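Local atomic coordinates of putative exported protein (Peptoclostridium difficile, PDB entry 5TTA), a protein that is of unknown function but is probably exported, its precursor having a signal sequence, and belongs to the DUF5780 family of the E-set clan. Residues 60-65 with 77-82. Residues are numbered along the deposited sequence; the frame is centred on the assembly and turned at random.
Sequences NVISLT and ITCLAY
Two hydrogen bonds hold Thr78 OG1, one with Tyr226 OH and one with Thr133 OG1, on the face of strand 77-82 that looks away from strand 60-65. Thr65 OG1, at the far end of the other strand, has a hydrogen bond from Asn44 ND2 and a weak one from Asn183 ND2. Between the strands no hydrogen bond forms, and the contact is made by side chains in a buried layer. Leu64 and Ile77 meet tip to tip, CD2 of Leu64 lying 3.7 Å from CD1 of Ile77. Ile62, with CG1 anti to the carbonyl carbon (chi1 -51°) and an extended chain, carries CD1 to 3.9 Å from Cys79 SG, while its contact with Ile77 CG2 is looser. This is face-to-face packing of two antiparallel sheets, a sandwich-like arrangement consistent with membership of the E-set clan; the strand axes pass 10.8 Å apart at 130°. At the other end of the row Asn60 has CG anti to the backbone N (chi1 173°), and its OD1 lies 3.7 Å from Cys79 SG. Ile206 and Tyr134, from the sheet of strand 77-82, touch both Asn60 and Cys79.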
loop_
_atom_site.group_PDB
_atom_site.type_symbol
_atom_site.label_atom_id
_atom_site.label_comp_id
_atom_site.label_asym_id
_atom_site.label_seq_id
_atom_site.Cartn_x
_atom_site.Cartn_y
_atom_site.Cartn_z
ATOM N N ASN A 60 19.849 -15.286 -11.986
ATOM C CA ASN A 60 19.687 -16.570 -11.296
ATOM C C ASN A 60 18.237 -17.002 -11.497
ATOM O O ASN A 60 17.323 -16.379 -10.944
ATOM C CB ASN A 60 20.049 -16.348 -9.826
ATOM C CG ASN A 60 19.765 -17.548 -8.929
ATOM O OD1 ASN A 60 19.692 -17.403 -7.702
ATOM N ND2 ASN A 60 19.623 -18.689 -9.508
ATOM N N VAL A 61 18.001 -18.022 -12.313
ATOM C CA VAL A 61 16.640 -18.451 -12.626
ATOM C C VAL A 61 16.343 -19.719 -11.833
ATOM O O VAL A 61 16.973 -20.764 -12.047
ATOM C CB VAL A 61 16.449 -18.674 -14.129
ATOM C CG1 VAL A 61 14.992 -19.141 -14.413
ATOM C CG2 VAL A 61 16.769 -17.348 -14.897
ATOM N N ILE A 62 15.395 -19.618 -10.906
ATOM C CA ILE A 62 14.984 -20.731 -10.042
ATOM C C ILE A 62 13.683 -21.300 -10.591
ATOM O O ILE A 62 12.659 -20.600 -10.635
ATOM C CB ILE A 62 14.818 -20.266 -8.587
ATOM C CG1 ILE A 62 16.084 -19.513 -8.165
ATOM C CG2 ILE A 62 14.534 -21.488 -7.679
ATOM C CD1 ILE A 62 16.017 -18.862 -6.802
ATOM N N SER A 63 13.727 -22.562 -11.026
ATOM C CA SER A 63 12.547 -23.225 -11.571
ATOM C C SER A 63 11.830 -23.937 -10.430
ATOM O O SER A 63 12.414 -24.805 -9.765
ATOM C CB SER A 63 12.939 -24.184 -12.688
ATOM O OG SER A 63 11.839 -25.011 -13.027
ATOM N N LEU A 64 10.596 -23.521 -10.167
ATOM C CA LEU A 64 9.791 -23.975 -9.042
ATOM C C LEU A 64 8.540 -24.719 -9.504
ATOM O O LEU A 64 7.974 -24.449 -10.583
ATOM C CB LEU A 64 9.347 -22.781 -8.181
ATOM C CG LEU A 64 10.424 -21.858 -7.621
ATOM C CD1 LEU A 64 9.777 -20.593 -7.058
ATOM C CD2 LEU A 64 11.188 -22.594 -6.534
ATOM N N THR A 65 8.091 -25.634 -8.650
ATOM C CA THR A 65 6.825 -26.349 -8.820
ATOM C C THR A 65 6.124 -26.368 -7.465
ATOM O O THR A 65 6.707 -26.845 -6.494
ATOM C CB THR A 65 7.041 -27.793 -9.307
ATOM O OG1 THR A 65 7.622 -27.799 -10.624
ATOM C CG2 THR A 65 5.714 -28.575 -9.307
ATOM N N ILE A 77 13.772 -18.658 0.050
ATOM C CA ILE A 77 14.615 -19.629 -0.636
ATOM C C ILE A 77 16.051 -19.141 -0.561
ATOM O O ILE A 77 16.343 -18.010 -0.976
ATOM C CB ILE A 77 14.189 -19.830 -2.101
ATOM C CG1 ILE A 77 12.833 -20.533 -2.156
ATOM C CG2 ILE A 77 15.236 -20.639 -2.837
ATOM C CD1 ILE A 77 12.310 -20.717 -3.601
ATOM N N THR A 78 16.947 -19.977 -0.014
ATOM C CA THR A 78 18.332 -19.563 0.176
ATOM C C THR A 78 19.186 -20.179 -0.920
ATOM O O THR A 78 19.046 -21.364 -1.230
ATOM C CB THR A 78 18.865 -19.977 1.553
ATOM O OG1 THR A 78 18.128 -19.296 2.574
ATOM C CG2 THR A 78 20.356 -19.610 1.696
ATOM N N CYS A 79 20.084 -19.373 -1.493
ATOM C CA CYS A 79 21.012 -19.833 -2.513
ATOM C C CYS A 79 22.458 -19.652 -2.070
ATOM O O CYS A 79 22.783 -18.749 -1.292
ATOM C CB CYS A 79 20.848 -19.088 -3.829
ATOM S SG CYS A 79 19.196 -19.278 -4.587
ATOM N N LEU A 80 23.298 -20.513 -2.626
ATOM C CA LEU A 80 24.741 -20.569 -2.455
ATOM C C LEU A 80 25.351 -20.694 -3.834
ATOM O O LEU A 80 24.726 -21.246 -4.742
ATOM C CB LEU A 80 25.149 -21.776 -1.593
ATOM C CG LEU A 80 24.518 -21.776 -0.205
ATOM C CD1 LEU A 80 24.887 -23.113 0.506
ATOM C CD2 LEU A 80 25.066 -20.623 0.609
ATOM N N ALA A 81 26.551 -20.144 -4.006
ATOM C CA ALA A 81 27.180 -20.082 -5.322
ATOM C C ALA A 81 28.579 -20.674 -5.279
ATOM O O ALA A 81 29.288 -20.534 -4.282
ATOM C CB ALA A 81 27.248 -18.621 -5.828
ATOM N N TYR A 82 28.982 -21.318 -6.384
ATOM C CA TYR A 82 30.251 -22.018 -6.485
ATOM C C TYR A 82 30.877 -21.731 -7.834
ATOM O O TYR A 82 30.171 -21.642 -8.840
ATOM C CB TYR A 82 30.065 -23.549 -6.321
ATOM C CG TYR A 82 29.640 -23.865 -4.926
ATOM C CD1 TYR A 82 28.302 -23.765 -4.538
ATOM C CD2 TYR A 82 30.597 -24.197 -3.969
ATOM C CE1 TYR A 82 27.923 -23.989 -3.221
ATOM C CE2 TYR A 82 30.231 -24.431 -2.670
ATOM C CZ TYR A 82 28.915 -24.337 -2.299
ATOM O OH TYR A 82 28.602 -24.574 -0.995
#